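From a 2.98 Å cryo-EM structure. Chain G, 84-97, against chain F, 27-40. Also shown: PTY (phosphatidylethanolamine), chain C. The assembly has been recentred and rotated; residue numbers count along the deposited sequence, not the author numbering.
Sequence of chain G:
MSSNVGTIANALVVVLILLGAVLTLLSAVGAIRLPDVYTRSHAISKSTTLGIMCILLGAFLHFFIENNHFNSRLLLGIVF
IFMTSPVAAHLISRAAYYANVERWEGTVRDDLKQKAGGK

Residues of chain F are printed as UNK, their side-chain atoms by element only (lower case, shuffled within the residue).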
# COMPACT_ATOMS: atom_id res chain seq x y z
N THR G 84 29.33 -1.09 -2.38
CA THR G 84 30.20 -1.95 -3.16
C THR G 84 31.67 -1.56 -3.23
O THR G 84 32.50 -2.43 -3.52
CB THR G 84 29.67 -2.07 -4.60
OG1 THR G 84 29.48 -0.76 -5.14
CG2 THR G 84 28.37 -2.83 -4.60
N SER G 85 32.04 -0.30 -3.00
CA SER G 85 33.48 -0.03 -3.12
C SER G 85 34.35 -0.51 -1.94
O SER G 85 35.48 -0.98 -2.20
CB SER G 85 33.72 1.45 -3.42
OG SER G 85 33.25 2.33 -2.43
N PRO G 86 33.94 -0.46 -0.66
CA PRO G 86 34.81 -1.04 0.37
C PRO G 86 34.89 -2.56 0.34
O PRO G 86 35.93 -3.10 0.73
CB PRO G 86 34.18 -0.56 1.69
CG PRO G 86 33.44 0.62 1.33
CD PRO G 86 32.87 0.32 0.00
N VAL G 87 33.86 -3.26 -0.13
CA VAL G 87 34.00 -4.71 -0.26
C VAL G 87 34.91 -5.04 -1.45
O VAL G 87 35.61 -6.06 -1.44
CB VAL G 87 32.61 -5.38 -0.35
CG1 VAL G 87 31.86 -4.99 -1.59
CG2 VAL G 87 32.73 -6.90 -0.27
N ALA G 88 34.97 -4.15 -2.44
CA ALA G 88 35.94 -4.30 -3.52
C ALA G 88 37.36 -4.16 -2.98
O ALA G 88 38.24 -4.98 -3.29
CB ALA G 88 35.68 -3.27 -4.61
N ALA G 89 37.59 -3.14 -2.14
CA ALA G 89 38.91 -2.97 -1.52
C ALA G 89 39.26 -4.14 -0.61
O ALA G 89 40.42 -4.57 -0.57
CB ALA G 89 38.95 -1.67 -0.74
N HIS G 90 38.27 -4.68 0.11
CA HIS G 90 38.46 -5.88 0.92
C HIS G 90 38.90 -7.07 0.08
O HIS G 90 39.81 -7.82 0.48
CB HIS G 90 37.17 -6.22 1.67
CG HIS G 90 37.23 -7.51 2.41
ND1 HIS G 90 36.85 -8.71 1.84
CD2 HIS G 90 37.63 -7.81 3.66
CE1 HIS G 90 37.01 -9.69 2.72
NE2 HIS G 90 37.48 -9.16 3.83
N LEU G 91 38.27 -7.27 -1.07
CA LEU G 91 38.60 -8.42 -1.90
C LEU G 91 39.98 -8.29 -2.53
O LEU G 91 40.74 -9.28 -2.56
CB LEU G 91 37.53 -8.61 -2.98
CG LEU G 91 36.24 -9.17 -2.40
CD1 LEU G 91 35.14 -9.09 -3.41
CD2 LEU G 91 36.45 -10.61 -1.96
N ILE G 92 40.35 -7.09 -2.98
CA ILE G 92 41.69 -6.92 -3.55
C ILE G 92 42.75 -7.04 -2.46
O ILE G 92 43.84 -7.57 -2.70
CB ILE G 92 41.83 -5.59 -4.31
CG1 ILE G 92 40.69 -5.36 -5.29
CG2 ILE G 92 43.09 -5.62 -5.14
CD1 ILE G 92 40.52 -6.41 -6.33
N SER G 93 42.45 -6.59 -1.24
CA SER G 93 43.43 -6.69 -0.17
C SER G 93 43.61 -8.13 0.30
O SER G 93 44.73 -8.54 0.61
CB SER G 93 43.03 -5.78 0.99
OG SER G 93 43.06 -4.43 0.59
N ARG G 94 42.53 -8.92 0.34
CA ARG G 94 42.69 -10.33 0.67
C ARG G 94 43.42 -11.07 -0.45
O ARG G 94 44.23 -11.97 -0.18
CB ARG G 94 41.35 -10.99 0.95
CG ARG G 94 41.52 -12.38 1.55
CD ARG G 94 40.24 -13.14 1.88
NE ARG G 94 39.51 -13.57 0.70
CZ ARG G 94 38.27 -13.21 0.42
NH1 ARG G 94 37.60 -12.43 1.26
NH2 ARG G 94 37.68 -13.65 -0.68
N ALA G 95 43.16 -10.69 -1.70
CA ALA G 95 43.85 -11.31 -2.83
C ALA G 95 45.33 -10.97 -2.84
O ALA G 95 46.16 -11.79 -3.24
CB ALA G 95 43.20 -10.89 -4.14
N ALA G 96 45.68 -9.77 -2.38
CA ALA G 96 47.08 -9.40 -2.28
C ALA G 96 47.75 -10.07 -1.10
O ALA G 96 48.92 -10.45 -1.19
CB ALA G 96 47.22 -7.88 -2.16
N TYR G 97 47.04 -10.24 0.02
CA TYR G 97 47.64 -10.87 1.19
C TYR G 97 47.87 -12.35 0.97
O TYR G 97 48.88 -12.90 1.42
CB TYR G 97 46.77 -10.66 2.42
CG TYR G 97 47.39 -11.20 3.69
CD1 TYR G 97 48.40 -10.51 4.33
CD2 TYR G 97 46.97 -12.41 4.23
CE1 TYR G 97 48.98 -11.00 5.49
CE2 TYR G 97 47.55 -12.91 5.39
CZ TYR G 97 48.55 -12.20 6.01
OH TYR G 97 49.13 -12.68 7.15
N UNK F 27 50.20 -6.71 -8.76
CA UNK F 27 49.08 -6.49 -9.66
C UNK F 27 47.94 -5.75 -8.96
O UNK F 27 47.20 -4.98 -9.60
c UNK F 27 47.66 -7.66 -11.37
o UNK F 27 49.73 -8.58 -10.66
c UNK F 27 48.60 -7.84 -10.20
N UNK F 28 47.85 -5.93 -7.63
CA UNK F 28 46.72 -5.42 -6.85
C UNK F 28 46.65 -3.90 -6.86
O UNK F 28 45.55 -3.33 -6.86
c UNK F 28 46.83 -5.95 -5.42
N UNK F 29 47.81 -3.23 -6.88
CA UNK F 29 47.84 -1.78 -7.01
C UNK F 29 47.22 -1.32 -8.31
O UNK F 29 46.45 -0.35 -8.34
o UNK F 29 51.04 -1.60 -5.36
c UNK F 29 49.82 -1.36 -5.51
c UNK F 29 49.27 -1.28 -6.91
o UNK F 29 49.03 -1.20 -4.56
N UNK F 30 47.51 -2.04 -9.40
CA UNK F 30 46.94 -1.70 -10.69
C UNK F 30 45.44 -1.95 -10.72
O UNK F 30 44.70 -1.17 -11.33
c UNK F 30 49.73 -2.98 -13.05
n UNK F 30 51.83 -4.50 -11.99
c UNK F 30 52.12 -3.43 -12.72
n UNK F 30 51.14 -2.69 -13.23
c UNK F 30 47.64 -2.51 -11.78
n UNK F 30 53.38 -3.10 -12.94
c UNK F 30 49.12 -2.22 -11.90
N UNK F 31 44.97 -2.97 -10.00
CA UNK F 31 43.54 -3.27 -9.97
C UNK F 31 42.78 -2.18 -9.22
O UNK F 31 41.73 -1.71 -9.68
c UNK F 31 44.08 -5.71 -10.04
c UNK F 31 43.29 -4.64 -9.33
c UNK F 31 41.84 -5.01 -9.45
c UNK F 31 44.21 -6.90 -9.20
N UNK F 32 43.29 -1.78 -8.05
CA UNK F 32 42.62 -0.74 -7.27
C UNK F 32 42.68 0.60 -7.99
O UNK F 32 41.72 1.39 -7.93
c UNK F 32 43.16 -1.99 -5.16
c UNK F 32 42.41 0.25 -4.98
c UNK F 32 44.00 -2.06 -3.92
c UNK F 32 43.23 -0.65 -5.86
N UNK F 33 43.76 0.86 -8.72
CA UNK F 33 43.85 2.07 -9.52
C UNK F 33 42.83 2.08 -10.65
O UNK F 33 42.22 3.12 -10.93
c UNK F 33 45.27 2.23 -10.07
N UNK F 34 42.60 0.93 -11.29
CA UNK F 34 41.59 0.87 -12.35
C UNK F 34 40.18 1.02 -11.80
O UNK F 34 39.32 1.65 -12.44
c UNK F 34 42.94 -0.47 -14.05
c UNK F 34 43.16 -1.85 -14.62
c UNK F 34 41.73 -0.43 -13.13
c UNK F 34 42.76 0.54 -15.16
N UNK F 35 39.92 0.46 -10.61
CA UNK F 35 38.62 0.61 -9.96
C UNK F 35 38.33 2.08 -9.64
O UNK F 35 37.25 2.60 -9.97
o UNK F 35 37.08 -1.08 -7.06
c UNK F 35 37.20 -0.41 -8.11
o UNK F 35 36.22 0.10 -8.69
c UNK F 35 38.60 -0.23 -8.68
N UNK F 36 39.30 2.76 -9.02
CA UNK F 36 39.13 4.17 -8.71
C UNK F 36 39.06 5.03 -9.97
O UNK F 36 38.37 6.05 -9.98
c UNK F 36 40.28 4.64 -7.83
N UNK F 37 39.73 4.60 -11.04
CA UNK F 37 39.69 5.33 -12.30
C UNK F 37 38.31 5.24 -12.93
O UNK F 37 37.80 6.22 -13.49
s UNK F 37 42.32 4.67 -15.36
c UNK F 37 43.64 4.55 -14.17
c UNK F 37 41.11 5.59 -14.41
c UNK F 37 40.75 4.76 -13.22
N UNK F 38 37.67 4.07 -12.83
CA UNK F 38 36.31 3.93 -13.31
C UNK F 38 35.31 4.75 -12.51
O UNK F 38 34.41 5.38 -13.08
N UNK F 39 35.46 4.76 -11.19
CA UNK F 39 34.57 5.57 -10.35
C UNK F 39 34.75 7.06 -10.63
O UNK F 39 33.78 7.84 -10.68
c UNK F 39 33.92 6.04 -7.98
c UNK F 39 34.45 3.74 -8.64
c UNK F 39 34.79 5.21 -8.87
c UNK F 39 34.83 3.25 -7.27
N UNK F 40 35.99 7.48 -10.89
CA UNK F 40 36.25 8.87 -11.28
C UNK F 40 35.65 9.19 -12.64
O UNK F 40 35.17 10.31 -12.86
c UNK F 40 37.76 9.11 -11.27
o UNK F 40 38.29 8.70 -10.00
c UNK F 40 38.08 10.58 -11.45
C1 PTY C . 49.20 -3.50 -16.64
C2 PTY C . 52.51 -9.33 -14.34
C3 PTY C . 52.14 -7.83 -14.40
O4 PTY C . 49.78 -2.64 -17.65
C5 PTY C . 50.89 -5.15 -17.55
C6 PTY C . 49.89 -4.83 -16.47
O7 PTY C . 48.81 -5.81 -16.55
C8 PTY C . 48.15 -6.11 -15.43
O10 PTY C . 48.47 -5.73 -14.34
C11 PTY C . 46.97 -6.99 -15.72
C12 PTY C . 45.95 -7.06 -14.60
C13 PTY C . 45.21 -5.76 -14.36
C14 PTY C . 44.39 -5.29 -15.54
C15 PTY C . 43.32 -6.26 -15.99
C16 PTY C . 42.46 -5.73 -17.13
C17 PTY C . 41.64 -4.51 -16.75
C18 PTY C . 41.18 -3.69 -17.94
C19 PTY C . 40.76 -2.29 -17.53
C20 PTY C . 40.50 -1.34 -18.67
C21 PTY C . 40.38 0.10 -18.19
C22 PTY C . 39.46 0.27 -16.99
C23 PTY C . 39.36 1.70 -16.49
C24 PTY C . 38.95 2.69 -17.56
C25 PTY C . 38.89 4.13 -17.10
C26 PTY C . 38.77 5.14 -18.22
C27 PTY C . 40.03 5.95 -18.45
C28 PTY C . 41.20 5.17 -18.98
C29 PTY C . 42.51 5.88 -18.81
C30 PTY C . 50.65 -1.71 -17.23
C31 PTY C . 50.64 -0.54 -18.15
O30 PTY C . 51.30 -1.81 -16.23
C32 PTY C . 49.24 0.05 -18.28
C33 PTY C . 49.17 1.17 -19.29
C34 PTY C . 47.78 1.77 -19.46
C35 PTY C . 47.76 2.89 -20.48
C36 PTY C . 46.45 3.67 -20.54
C37 PTY C . 46.57 4.96 -21.32
C38 PTY C . 45.39 5.89 -21.16
C39 PTY C . 45.66 7.30 -21.65
C40 PTY C . 44.62 8.32 -21.23
C41 PTY C . 43.21 8.01 -21.72
C42 PTY C . 42.14 8.86 -21.05
C43 PTY C . 40.73 8.40 -21.33
C44 PTY C . 39.70 9.09 -20.46
P1 PTY C . 52.96 -6.65 -16.65
O11 PTY C . 51.93 -7.50 -15.79
O12 PTY C . 54.13 -6.32 -15.73
O13 PTY C . 53.33 -7.34 -17.90
O14 PTY C . 52.20 -5.26 -16.95
N1 PTY C . 52.55 -9.76 -12.94

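Position 27 of chain F carries three side-chain atoms, a carbon bearing one oxygen and one carbon; none comes within 7 Å of the chain G stretch. The branched hydroxyl pattern is threonine, and Thr F27 lies by the lipid, CG2 being 3.6 Å from PTY O10.

Position 28 has a single carbon, which points toward chain G and touches Ile G92 and Ala G96; one carbon means alanine. Ala F28 CB lies 3.8 Å from Ile G92 CG2 and 3.8 Å from Ala G96 CB. The CA atoms of Ala F28 and Ala G96, 6.1 Å apart, are the nearest CA pair across the stretches, and the two methyls are in contact.

At position 29 the second of two carbons holds two oxygens, a carboxylate one methylene from the backbone: Asp F29. Its CA-to-CB bond points away, and the side chain stays 7.3 Å off. Position 30 runs through three carbons and a nitrogen to a carbon with two further nitrogens, a guanidinium, so it is Arg F30. It serves the lipid instead of chain G: NE gives a weak hydrogen bond to PTY O30 (3.1 Å, with an angle of 124° at the hydrogen), while PTY O12 lies over one face of the guanidinium.

Position 31 has four carbons forked at the first, one arm two carbons long; it points toward chain G and touches Ile G92. The fork identifies isoleucine, and Ile F31 CG2 is 3.7 Å from Ile G92 CD1. Position 32 also has four carbons forked at the first, with one arm of two; it leaves its backbone sideways, but its end comes nearer and meets Ile G92. It too is isoleucine, and Ile F32 CG1 is 3.6 Å from Ile G92 CG2.

Position 33, one carbon and out of reach, is Ala F33. Position 34 has four carbons forked at the second, the mark of leucine; Leu F34 CD1 is 3.7 Å from PTY C17.

Position 35 shows two carbons, the second with two oxygens, and points toward chain G, where it touches Ala G88. This is aspartate; what Asp F35 OD2 meets, at 3.6 Å, is Ala G88 CB, a methyl that offers no hydrogen bond. Position 36, a lone carbon, is Ala F36.

Position 37 is an unbranched chain of two carbons, a sulfur and a carbon, therefore methionine; Met F37 SD lies 3.7 Å from PTY C29. Position 38 has no side-chain atoms and is Gly F38. Position 39 has four carbons forked at the first, one arm two carbons long, and the side chain reaches Ser G85; it is isoleucine, and Ile F39 CD1 lies 4.4 Å from Ser G85 CB. Position 40, a carbon with one oxygen and one carbon, is Thr F40, whose OG1 donates to Ala F36 O at 2.7 Å within its own helix.

The two helices run nearly antiparallel, at 170°, with axes 9.8 Å apart at closest approach. No hydrogen bond crosses between them, and the 328 Å² buried is largely apolar packing. Ile G92 is its centre: it has the largest covered area, 86 Å², and touches Ala F28, Ile F31 and Ile F32. Small residues let the backbones approach near Ala G96, whereas at Ser G85 the longer isoleucine spans the gap.

Chain F 27-40: TADRIIALDAMGIT
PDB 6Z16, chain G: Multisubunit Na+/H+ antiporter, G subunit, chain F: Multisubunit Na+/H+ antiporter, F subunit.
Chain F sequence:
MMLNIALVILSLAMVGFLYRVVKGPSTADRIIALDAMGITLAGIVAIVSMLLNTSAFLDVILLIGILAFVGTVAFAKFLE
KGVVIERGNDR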